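Local coordinates for vacuolar protein sorting 29 (Cryptosporidium parvum, PDB 2A22) that probably serves in retromer-type vesicular protein transport, as a VPS29-family member built on the calcineurin-like metallophosphoesterase fold, at residues Asp26-Ile31 with Val109-Phe114; Gly32-Pro37 with Gln68-Met73; Ile92-Pro97 with Val102-Val107; Trp136-Asp141 with Glu157-Leu162. All blocks are in the same frame, centred on the assembly; numbering follows the deposited sequence.

Interaction 1: residues Asp26-Ile31 with Val109-Phe114; sequences DLVLLI and VQIGEF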
# COMPACT_ATOMS: atom_id res chain seq x y z
N ASP A 26 -1.13 14.43 7.90
CA ASP A 26 -0.68 13.79 6.69
C ASP A 26 -1.78 12.85 6.27
O ASP A 26 -2.43 12.24 7.13
CB ASP A 26 0.60 13.00 6.97
CG ASP A 26 1.76 13.90 7.42
OD1 ASP A 26 2.30 14.63 6.58
OD2 ASP A 26 2.14 13.87 8.61
N LEU A 27 -1.96 12.69 4.96
CA LEU A 27 -2.90 11.71 4.44
C LEU A 27 -2.14 10.77 3.51
O LEU A 27 -1.58 11.19 2.50
CB LEU A 27 -4.12 12.39 3.76
CG LEU A 27 -5.23 11.46 3.27
CD1 LEU A 27 -5.95 10.74 4.43
CD2 LEU A 27 -6.26 12.25 2.41
N VAL A 28 -2.10 9.51 3.90
CA VAL A 28 -1.24 8.54 3.23
C VAL A 28 -2.07 7.51 2.48
O VAL A 28 -2.90 6.82 3.09
CB VAL A 28 -0.33 7.77 4.25
CG1 VAL A 28 0.75 7.02 3.47
CG2 VAL A 28 0.30 8.73 5.25
N LEU A 29 -1.82 7.42 1.17
CA LEU A 29 -2.47 6.41 0.33
C LEU A 29 -1.64 5.12 0.37
O LEU A 29 -0.45 5.12 0.10
CB LEU A 29 -2.65 6.93 -1.11
CG LEU A 29 -3.03 5.87 -2.17
CD1 LEU A 29 -4.43 5.28 -1.89
CD2 LEU A 29 -2.97 6.47 -3.60
N LEU A 30 -2.29 4.02 0.76
CA LEU A 30 -1.67 2.68 0.78
C LEU A 30 -2.34 1.86 -0.31
O LEU A 30 -3.57 1.70 -0.31
CB LEU A 30 -1.85 2.02 2.15
CG LEU A 30 -1.58 2.92 3.38
CD1 LEU A 30 -1.84 2.18 4.69
CD2 LEU A 30 -0.14 3.41 3.33
N ILE A 31 -1.53 1.37 -1.25
CA ILE A 31 -2.06 0.83 -2.50
C ILE A 31 -1.02 -0.13 -3.11
O ILE A 31 0.19 0.01 -2.86
CB ILE A 31 -2.48 2.01 -3.45
CG1 ILE A 31 -3.44 1.55 -4.53
CG2 ILE A 31 -1.23 2.85 -3.95
CD1 ILE A 31 -4.03 2.68 -5.37
N VAL A 109 9.93 5.01 6.22
CA VAL A 109 9.74 6.45 6.04
C VAL A 109 9.08 7.04 7.26
O VAL A 109 8.16 6.43 7.83
CB VAL A 109 8.98 6.79 4.70
CG1 VAL A 109 7.73 6.03 4.59
CG2 VAL A 109 8.71 8.27 4.57
N GLN A 110 9.60 8.18 7.70
CA GLN A 110 9.06 8.86 8.88
C GLN A 110 7.94 9.76 8.39
O GLN A 110 8.17 10.64 7.59
CB GLN A 110 10.17 9.68 9.58
CG GLN A 110 9.76 10.42 10.86
CD GLN A 110 9.52 9.50 12.03
OE1 GLN A 110 8.61 9.73 12.83
NE2 GLN A 110 10.32 8.46 12.15
N ILE A 111 6.71 9.49 8.82
CA ILE A 111 5.58 10.38 8.52
C ILE A 111 4.96 10.83 9.84
O ILE A 111 4.43 10.01 10.59
CB ILE A 111 4.53 9.72 7.57
CG1 ILE A 111 5.22 9.11 6.33
CG2 ILE A 111 3.45 10.74 7.15
CD1 ILE A 111 4.24 8.47 5.31
N GLY A 112 5.10 12.13 10.14
CA GLY A 112 4.71 12.67 11.43
C GLY A 112 5.34 11.90 12.58
O GLY A 112 6.57 11.75 12.65
N GLU A 113 4.51 11.38 13.48
CA GLU A 113 5.02 10.66 14.63
C GLU A 113 5.33 9.20 14.32
O GLU A 113 5.77 8.48 15.20
CB GLU A 113 4.01 10.71 15.81
CG GLU A 113 3.68 12.11 16.28
CD GLU A 113 4.93 12.91 16.57
OE1 GLU A 113 5.69 12.49 17.45
OE2 GLU A 113 5.14 13.95 15.94
N PHE A 114 5.09 8.76 13.08
CA PHE A 114 5.19 7.32 12.79
C PHE A 114 6.29 6.93 11.80
O PHE A 114 6.45 7.56 10.76
CB PHE A 114 3.82 6.76 12.34
CG PHE A 114 2.76 6.98 13.37
CD1 PHE A 114 2.57 6.05 14.39
CD2 PHE A 114 2.01 8.17 13.38
CE1 PHE A 114 1.61 6.27 15.39
CE2 PHE A 114 1.07 8.41 14.36
CZ PHE A 114 0.87 7.46 15.39

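Interaction 2: residues Gly32-Pro37 with Gln68-Met73; sequences GDLKIP and QEYVEM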
# COMPACT_ATOMS: atom_id res chain seq x y z
N GLY A 32 -1.47 -1.17 -3.81
CA GLY A 32 -0.55 -2.00 -4.56
C GLY A 32 -1.22 -3.18 -5.27
O GLY A 32 -2.45 -3.26 -5.34
N ASP A 33 -0.39 -4.06 -5.84
CA ASP A 33 -0.86 -5.31 -6.46
C ASP A 33 -1.91 -5.00 -7.51
O ASP A 33 -2.98 -5.64 -7.54
CB ASP A 33 -1.40 -6.25 -5.37
CG ASP A 33 -0.27 -6.83 -4.53
OD1 ASP A 33 0.67 -7.40 -5.13
OD2 ASP A 33 -0.31 -6.71 -3.29
N LEU A 34 -1.60 -3.97 -8.32
CA LEU A 34 -2.38 -3.56 -9.48
C LEU A 34 -2.32 -4.63 -10.55
O LEU A 34 -3.34 -4.99 -11.13
CB LEU A 34 -1.88 -2.22 -10.06
CG LEU A 34 -2.25 -0.92 -9.34
CD1 LEU A 34 -1.59 -0.77 -7.95
CD2 LEU A 34 -1.85 0.27 -10.23
N LYS A 35 -1.12 -5.13 -10.82
CA LYS A 35 -0.93 -6.19 -11.81
C LYS A 35 -1.50 -5.82 -13.19
O LYS A 35 -2.07 -6.66 -13.88
CB LYS A 35 -1.49 -7.52 -11.29
CG LYS A 35 -0.57 -8.11 -10.26
CD LYS A 35 -1.17 -9.28 -9.53
CE LYS A 35 -0.35 -9.49 -8.25
NZ LYS A 35 -0.47 -10.83 -7.67
N ILE A 36 -1.34 -4.56 -13.55
CA ILE A 36 -1.68 -4.05 -14.88
C ILE A 36 -0.42 -4.17 -15.74
O ILE A 36 0.66 -3.81 -15.27
CB ILE A 36 -2.13 -2.55 -14.82
CG1 ILE A 36 -3.36 -2.40 -13.91
CG2 ILE A 36 -2.47 -2.04 -16.18
CD1 ILE A 36 -3.80 -0.96 -13.70
N PRO A 37 -0.56 -4.68 -16.99
CA PRO A 37 -1.79 -5.13 -17.70
C PRO A 37 -2.14 -6.63 -17.56
O PRO A 37 -3.21 -7.06 -18.03
CB PRO A 37 -1.44 -4.81 -19.16
CG PRO A 37 0.06 -5.19 -19.22
CD PRO A 37 0.64 -4.85 -17.84
N GLN A 68 4.40 0.64 -16.43
CA GLN A 68 5.15 1.89 -16.30
C GLN A 68 4.23 3.09 -16.33
O GLN A 68 4.47 4.06 -15.62
CB GLN A 68 6.24 2.04 -17.37
CG GLN A 68 7.19 3.28 -17.10
CD GLN A 68 7.96 3.15 -15.78
OE1 GLN A 68 8.03 2.06 -15.20
NE2 GLN A 68 8.56 4.26 -15.30
N GLU A 69 3.18 3.01 -17.16
CA GLU A 69 2.14 4.02 -17.20
C GLU A 69 1.54 4.24 -15.79
O GLU A 69 1.27 5.37 -15.41
CB GLU A 69 1.04 3.64 -18.21
CG GLU A 69 -0.13 4.64 -18.27
CD GLU A 69 -1.38 4.12 -19.00
OE1 GLU A 69 -1.27 3.30 -19.93
OE2 GLU A 69 -2.50 4.56 -18.64
N TYR A 70 1.35 3.15 -15.03
CA TYR A 70 0.76 3.28 -13.69
C TYR A 70 1.79 3.73 -12.61
O TYR A 70 1.44 4.45 -11.67
CB TYR A 70 -0.07 2.03 -13.33
CG TYR A 70 -1.43 2.13 -13.98
CD1 TYR A 70 -1.60 1.86 -15.35
CD2 TYR A 70 -2.51 2.61 -13.27
CE1 TYR A 70 -2.86 2.03 -15.97
CE2 TYR A 70 -3.74 2.79 -13.86
CZ TYR A 70 -3.91 2.48 -15.20
OH TYR A 70 -5.16 2.64 -15.73
N VAL A 71 3.05 3.36 -12.79
CA VAL A 71 4.14 3.99 -12.06
C VAL A 71 4.07 5.52 -12.21
O VAL A 71 4.10 6.28 -11.22
CB VAL A 71 5.51 3.45 -12.50
CG1 VAL A 71 6.64 4.33 -11.95
CG2 VAL A 71 5.70 1.97 -12.05
N GLU A 72 3.92 5.98 -13.45
CA GLU A 72 3.89 7.41 -13.75
C GLU A 72 2.66 8.08 -13.16
O GLU A 72 2.75 9.20 -12.67
CB GLU A 72 4.01 7.64 -15.27
CG GLU A 72 5.43 7.24 -15.74
CD GLU A 72 5.64 7.20 -17.26
OE1 GLU A 72 4.67 7.15 -18.05
OE2 GLU A 72 6.82 7.22 -17.66
N MET A 73 1.53 7.37 -13.17
CA MET A 73 0.29 7.88 -12.59
C MET A 73 0.48 8.07 -11.07
O MET A 73 0.23 9.16 -10.52
CB MET A 73 -0.89 6.96 -12.95
CG MET A 73 -2.25 7.29 -12.26
SD MET A 73 -2.42 6.57 -10.59
CE MET A 73 -4.11 7.08 -10.16

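Interaction 3: residues Ile92-Pro97 with Val102-Val107; sequences IFNPDP and VFPEYV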
# COMPACT_ATOMS: atom_id res chain seq x y z
N ILE A 92 9.11 -2.22 -15.35
CA ILE A 92 8.95 -0.89 -14.78
C ILE A 92 10.30 -0.36 -14.41
O ILE A 92 11.23 -1.13 -14.20
CB ILE A 92 7.95 -0.84 -13.56
CG1 ILE A 92 8.43 -1.69 -12.38
CG2 ILE A 92 6.57 -1.27 -13.95
CD1 ILE A 92 7.52 -1.56 -11.13
N PHE A 93 10.36 0.97 -14.32
CA PHE A 93 11.58 1.72 -14.22
C PHE A 93 11.37 2.78 -13.13
O PHE A 93 10.41 3.53 -13.19
CB PHE A 93 11.86 2.39 -15.58
CG PHE A 93 12.94 3.43 -15.54
CD1 PHE A 93 14.29 3.06 -15.54
CD2 PHE A 93 12.60 4.79 -15.54
CE1 PHE A 93 15.30 4.03 -15.52
CE2 PHE A 93 13.59 5.78 -15.51
CZ PHE A 93 14.94 5.41 -15.51
N ASN A 94 12.25 2.83 -12.14
CA ASN A 94 12.17 3.83 -11.09
C ASN A 94 12.71 5.15 -11.65
O ASN A 94 13.89 5.25 -11.97
CB ASN A 94 12.98 3.38 -9.88
CG ASN A 94 12.82 4.31 -8.68
OD1 ASN A 94 12.28 5.40 -8.79
ND2 ASN A 94 13.32 3.86 -7.52
N PRO A 95 11.84 6.16 -11.78
CA PRO A 95 12.38 7.40 -12.30
C PRO A 95 13.10 8.27 -11.27
O PRO A 95 13.42 9.39 -11.60
CB PRO A 95 11.15 8.12 -12.82
CG PRO A 95 10.05 7.65 -11.90
CD PRO A 95 10.39 6.24 -11.51
N ASP A 96 13.33 7.79 -10.05
CA ASP A 96 14.11 8.58 -9.09
C ASP A 96 15.61 8.55 -9.47
O ASP A 96 16.17 7.48 -9.70
CB ASP A 96 13.88 8.14 -7.63
CG ASP A 96 12.44 8.45 -7.13
OD1 ASP A 96 11.72 9.32 -7.70
OD2 ASP A 96 12.02 7.80 -6.15
N PRO A 97 16.25 9.74 -9.56
CA PRO A 97 17.52 9.87 -10.29
C PRO A 97 18.67 9.08 -9.67
O PRO A 97 19.54 8.56 -10.39
CB PRO A 97 17.81 11.38 -10.22
CG PRO A 97 16.48 12.01 -9.86
CD PRO A 97 15.85 11.02 -8.95
N VAL A 102 16.06 1.28 -10.44
CA VAL A 102 15.82 0.18 -9.49
C VAL A 102 14.86 0.60 -8.38
O VAL A 102 15.08 1.64 -7.76
CB VAL A 102 17.13 -0.35 -8.87
CG1 VAL A 102 16.85 -1.54 -7.91
CG2 VAL A 102 18.14 -0.78 -9.97
N PHE A 103 13.78 -0.15 -8.20
CA PHE A 103 12.87 0.07 -7.06
C PHE A 103 13.37 -0.67 -5.83
O PHE A 103 13.78 -1.82 -5.93
CB PHE A 103 11.44 -0.36 -7.37
CG PHE A 103 10.73 0.54 -8.35
CD1 PHE A 103 10.19 1.75 -7.93
CD2 PHE A 103 10.63 0.18 -9.70
CE1 PHE A 103 9.53 2.62 -8.85
CE2 PHE A 103 9.96 1.02 -10.63
CZ PHE A 103 9.40 2.24 -10.20
N PRO A 104 13.32 -0.04 -4.65
CA PRO A 104 13.90 -0.73 -3.52
C PRO A 104 13.01 -1.87 -3.10
O PRO A 104 11.79 -1.85 -3.36
CB PRO A 104 13.94 0.33 -2.43
CG PRO A 104 12.85 1.29 -2.78
CD PRO A 104 12.76 1.27 -4.28
N GLU A 105 13.63 -2.86 -2.46
CA GLU A 105 12.92 -3.98 -1.90
C GLU A 105 12.13 -3.57 -0.64
O GLU A 105 11.09 -4.15 -0.32
CB GLU A 105 13.92 -5.10 -1.58
CG GLU A 105 13.25 -6.37 -1.09
CD GLU A 105 14.13 -7.61 -1.25
OE1 GLU A 105 15.38 -7.46 -1.26
OE2 GLU A 105 13.56 -8.73 -1.34
N TYR A 106 12.64 -2.60 0.11
CA TYR A 106 11.89 -2.12 1.23
C TYR A 106 12.25 -0.68 1.49
O TYR A 106 13.27 -0.21 0.99
CB TYR A 106 12.09 -3.00 2.45
CG TYR A 106 13.49 -3.03 2.99
CD1 TYR A 106 13.94 -2.03 3.86
CD2 TYR A 106 14.35 -4.08 2.66
CE1 TYR A 106 15.25 -2.04 4.38
CE2 TYR A 106 15.67 -4.12 3.18
CZ TYR A 106 16.11 -3.09 4.05
OH TYR A 106 17.39 -3.11 4.57
N VAL A 107 11.38 0.00 2.24
CA VAL A 107 11.45 1.44 2.51
C VAL A 107 11.00 1.61 3.96
O VAL A 107 10.11 0.89 4.43
CB VAL A 107 10.49 2.20 1.52
CG1 VAL A 107 9.90 3.46 2.12
CG2 VAL A 107 11.18 2.49 0.19

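Interaction 4: residues Trp136-Asp141 with Glu157-Leu162; sequences WQRRLD and EKNGKL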
# COMPACT_ATOMS: atom_id res chain seq x y z
N TRP A 136 9.52 -8.88 10.87
CA TRP A 136 9.85 -7.85 9.93
C TRP A 136 9.66 -6.43 10.45
O TRP A 136 10.49 -5.59 10.14
CB TRP A 136 9.14 -8.06 8.59
CG TRP A 136 9.82 -9.11 7.78
CD1 TRP A 136 9.50 -10.46 7.71
CD2 TRP A 136 10.97 -8.93 6.95
NE1 TRP A 136 10.38 -11.11 6.86
CE2 TRP A 136 11.28 -10.19 6.38
CE3 TRP A 136 11.76 -7.82 6.61
CZ2 TRP A 136 12.36 -10.37 5.50
CZ3 TRP A 136 12.81 -8.00 5.72
CH2 TRP A 136 13.10 -9.25 5.18
N GLN A 137 8.61 -6.14 11.23
CA GLN A 137 8.52 -4.78 11.80
C GLN A 137 9.70 -4.48 12.71
O GLN A 137 10.23 -3.37 12.68
CB GLN A 137 7.19 -4.40 12.47
CG GLN A 137 6.84 -5.07 13.75
CD GLN A 137 7.36 -4.41 15.04
OE1 GLN A 137 8.05 -3.37 15.06
NE2 GLN A 137 7.02 -5.03 16.12
N ARG A 138 10.08 -5.47 13.51
CA ARG A 138 11.19 -5.34 14.45
C ARG A 138 12.49 -5.16 13.66
O ARG A 138 13.32 -4.30 14.01
CB ARG A 138 11.25 -6.57 15.36
CG ARG A 138 10.19 -6.55 16.43
CD ARG A 138 10.37 -7.64 17.51
NE ARG A 138 9.07 -7.99 18.08
CZ ARG A 138 8.87 -8.64 19.23
NH1 ARG A 138 9.90 -9.04 19.97
NH2 ARG A 138 7.63 -8.89 19.65
N ARG A 139 12.65 -5.94 12.59
CA ARG A 139 13.81 -5.79 11.73
C ARG A 139 13.89 -4.38 11.17
O ARG A 139 14.95 -3.74 11.24
CB ARG A 139 13.81 -6.81 10.60
CG ARG A 139 14.65 -6.37 9.41
CD ARG A 139 15.70 -7.39 9.01
NE ARG A 139 15.15 -8.74 8.95
CZ ARG A 139 15.47 -9.64 8.03
NH1 ARG A 139 16.34 -9.34 7.05
NH2 ARG A 139 14.90 -10.84 8.08
N LEU A 140 12.77 -3.91 10.60
CA LEU A 140 12.72 -2.57 10.03
C LEU A 140 12.61 -1.53 11.13
O LEU A 140 12.82 -0.35 10.90
CB LEU A 140 11.57 -2.44 9.02
CG LEU A 140 11.61 -3.38 7.79
CD1 LEU A 140 10.40 -3.18 6.87
CD2 LEU A 140 12.91 -3.20 7.01
N ASP A 141 12.28 -1.98 12.33
CA ASP A 141 12.15 -1.08 13.48
C ASP A 141 11.10 -0.00 13.22
O ASP A 141 11.37 1.20 13.41
CB ASP A 141 13.50 -0.43 13.84
CG ASP A 141 13.47 0.24 15.22
OD1 ASP A 141 13.11 -0.46 16.19
OD2 ASP A 141 13.79 1.45 15.33
N GLU A 157 -3.56 -4.86 14.83
CA GLU A 157 -2.58 -4.37 15.78
C GLU A 157 -2.08 -5.54 16.60
O GLU A 157 -2.82 -6.46 16.92
CB GLU A 157 -3.20 -3.26 16.65
CG GLU A 157 -2.30 -2.72 17.78
CD GLU A 157 -2.46 -3.51 19.08
OE1 GLU A 157 -3.60 -3.96 19.35
OE2 GLU A 157 -1.46 -3.70 19.81
N LYS A 158 -0.79 -5.52 16.93
CA LYS A 158 -0.19 -6.52 17.80
C LYS A 158 0.96 -5.86 18.55
O LYS A 158 1.86 -5.30 17.91
CB LYS A 158 0.32 -7.72 17.01
CG LYS A 158 0.84 -8.85 17.91
CD LYS A 158 1.15 -10.14 17.11
CE LYS A 158 1.76 -11.23 18.00
NZ LYS A 158 1.14 -11.30 19.38
N ASN A 159 0.88 -5.88 19.88
CA ASN A 159 1.88 -5.27 20.78
C ASN A 159 2.15 -3.81 20.48
O ASN A 159 3.30 -3.38 20.50
CB ASN A 159 3.20 -6.04 20.72
CG ASN A 159 3.06 -7.45 21.23
OD1 ASN A 159 2.30 -7.71 22.19
ND2 ASN A 159 3.78 -8.39 20.59
N GLY A 160 1.09 -3.06 20.18
CA GLY A 160 1.26 -1.64 19.86
C GLY A 160 1.78 -1.29 18.48
O GLY A 160 2.01 -0.13 18.18
N LYS A 161 1.97 -2.29 17.62
CA LYS A 161 2.39 -2.05 16.23
C LYS A 161 1.22 -2.34 15.29
O LYS A 161 0.36 -3.17 15.60
CB LYS A 161 3.62 -2.91 15.88
CG LYS A 161 4.80 -2.73 16.88
CD LYS A 161 5.55 -1.42 16.61
CE LYS A 161 6.25 -0.86 17.84
NZ LYS A 161 6.74 -1.98 18.67
N LEU A 162 1.18 -1.66 14.15
CA LEU A 162 0.05 -1.77 13.24
C LEU A 162 0.48 -2.42 11.92
O LEU A 162 1.49 -2.01 11.33
CB LEU A 162 -0.58 -0.40 13.04
CG LEU A 162 -1.89 -0.24 12.26
CD1 LEU A 162 -3.06 -0.98 12.93
CD2 LEU A 162 -2.21 1.24 12.09

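Interaction 1: residues Asp26-Ile31 with Val109-Phe114
Asp26 and Val28 meet Ile111 between the two sheets of an alpha-beta-beta-alpha sandwich, the architecture of the calcineurin-like phosphoesterase fold. Strand 26-31 lies inside the six-stranded sheet, whereas Ile111 ends strand 106-111, an outermost strand of the five-stranded sheet, just where a type II' turn leads on to Phe114. No hydrogen bond joins the two segments, so facing side chains do the work.

The apolar part is a meeting of methyls. Val28 and Ile111 reach toward each other tip to tip, CG2 of Val28 lying 3.9 Å from CD1 of Ile111. With its CG1 anti to the carbonyl carbon (chi1 -50°), Ile111 sends CD1 toward Val28 and keeps CG2 for Asp26. Tyr58 and Leu189, from strands flanking 26-31, also touch Ile111 and continue the apolar layer.

The polar part belongs to Asp26 at the partly exposed margin. Its carboxylate is held through OD1 by the side-chain amide of Asn57, just before the neighbouring strand 58-61. Across the interface the group offers mainly carbon contact: the CG2 methyl of Ile111 rests against Asp26, 3.6 Å from CG, while OD2 of Asp26 stays 3.8 Å from the backbone N of Gly112.

Interaction 2: residues Gly32-Pro37 with Gln68-Met73
This is a buried apolar contact in which Leu34 and Ile36, from the loop after strand 26-31, close on the aromatic ring of Tyr70 in the first turn of helix 68-77. No hydrogen bond crosses between the segments, and one ring receives both aliphatic side chains.

Ile36 makes the more directional approach. Its CD1 methyl stands over the ring of Tyr70, 3.6 Å from the centroid and only 4° off the normal, a nearly ideal CH-pi geometry. The methyl is consequently almost equidistant from all six ring carbons, with CE2 of Tyr70 at 3.8 Å from CD1 of Ile36. CG1 of Ile36 lies anti to the carbonyl carbon (chi1 -59°) and the chain then runs extended to CD1, meeting Tyr70 at about a right angle. The CG2 branch lies farther out, 4.1 Å from CD1 of Tyr70.

The loop carrying these residues follows the first strand of the calcineurin-like phosphoesterase fold, and its polar side chains turn to other partners: Asp33 to the backbone of His149 and Lys35 to the side chain of His151. Through Tyr70, Leu34 and Ile36 join that loop to the helix packed on the six-stranded sheet.

Leu34 comes in obliquely near the root of the tyrosine. Its CD2 methyl is 3.9 Å from CD2 of Tyr70 and also lies close to the tyrosine CB, so it packs where the ring joins the helix. Glu42, in the loop before helix 48-52, touches Tyr70 as well.

Interaction 3: residues Ile92-Pro97 with Val102-Val107
The backbones of Ile92-Pro97 and Val102-Val107 come closest at Asn94 and Val102, whose CA atoms are 5.4 Å apart where the loop doubles back before strand 106-111.

Asn94 is the hub of the return. Its ND2 gives a hydrogen bond to the backbone O of Val102 (2.8 Å, angle at the hydrogen 158°); the acceptor lies near the amide plane, while the donor stands above the plane of the Val102 carbonyl. OD1 of Asn94 accepts from the backbone N of Asp96, closing an Asx turn. A chi1 of -174° swings CG of Asn94 away from its own N and lays the amide almost parallel to the Phe103 ring, the planes 3° apart. CB of Asn94 sits over the ring of Phe103 in a CH-pi contact, 3.6 Å from the centroid.

Ile92 crosses the same ring at about a right angle, its CG1 lying 3.6 Å from CE2 of Phe103. Val71 of helix 68-77 also touches both residues, meeting the ring near CZ.

Two bonds at opposite ends of one amide, with the ring stacked against it, limit its rotation; the contact thus pairs polar fixing of the loop with apolar burial of Phe103.

Interaction 4: residues Trp136-Asp141 with Glu157-Leu162
A beta hairpin packs through Lys161 against Gln137, near the C-terminal end of a helix, within the layered alpha-beta-beta-alpha sandwich of the calcineurin-like phosphoesterase fold. Strands 154-158 and 161-165, joined by a type I' turn from Lys158 to Lys161, form one margin of the five-stranded sheet, and helix 130-140 runs alongside.

Gln137 and Lys161 carry the contact, their side chains crossing at about a right angle. Gln137 bends at chi2 (87°) and lays its amide group against the methylenes of the lysine: its CD is 3.6 Å from CG of Lys161 and 3.8 Å from CD of the same lysine. Lys161 is itself folded at chi2 (-77°), which presents this aliphatic middle to the glutamine. The buried Gln137 also touches Phe163, farther along the hairpin's second strand.

Both partners are shaped locally. The helix closes in a Schellman motif with Asp141, at positive phi, as its C-prime residue; the Asp141 carboxylate turns to Lys115 in a salt bridge. Within the hairpin, OE2 of Glu157 accepts from the backbone N of Gly160 (2.7 Å), bracing the turn.

Nearer the solvent, Arg138 and Asn159 approach obliquely and share a partner. The carboxylate of Glu134, one turn back in the helix, forms a salt bridge with NH2 of Arg138 and accepts from ND2 of Asn159. That amide nitrogen lies at the guanidinium edge, with 4.0 Å between ND2 of Asn159 and NH2 of Arg138.

Overall arrangement
Four contacts of one sandwich illustrate how chemistry follows place. Interaction 2 is buried and purely apolar across its segments; interactions 1 and 4 carry polar groups at their exposed margins, while interaction 3 puts a buried amide at its centre. Only interaction 3 has a hydrogen bond directly between its segments; interaction 4 uses a glutamate outside them as a bridge. Interactions 2 and 3 meet at helix 68-77, where Gln68 OE1 lies 2.7 Å from Phe93 N, a probable hydrogen bond. Strand 106-111 serves interactions 1 and 3, and Tyr106 meets Leu140 of interaction 4. Interactions 2 and 4 lie on opposite sides of the chain's centre, their centres about 28 Å apart.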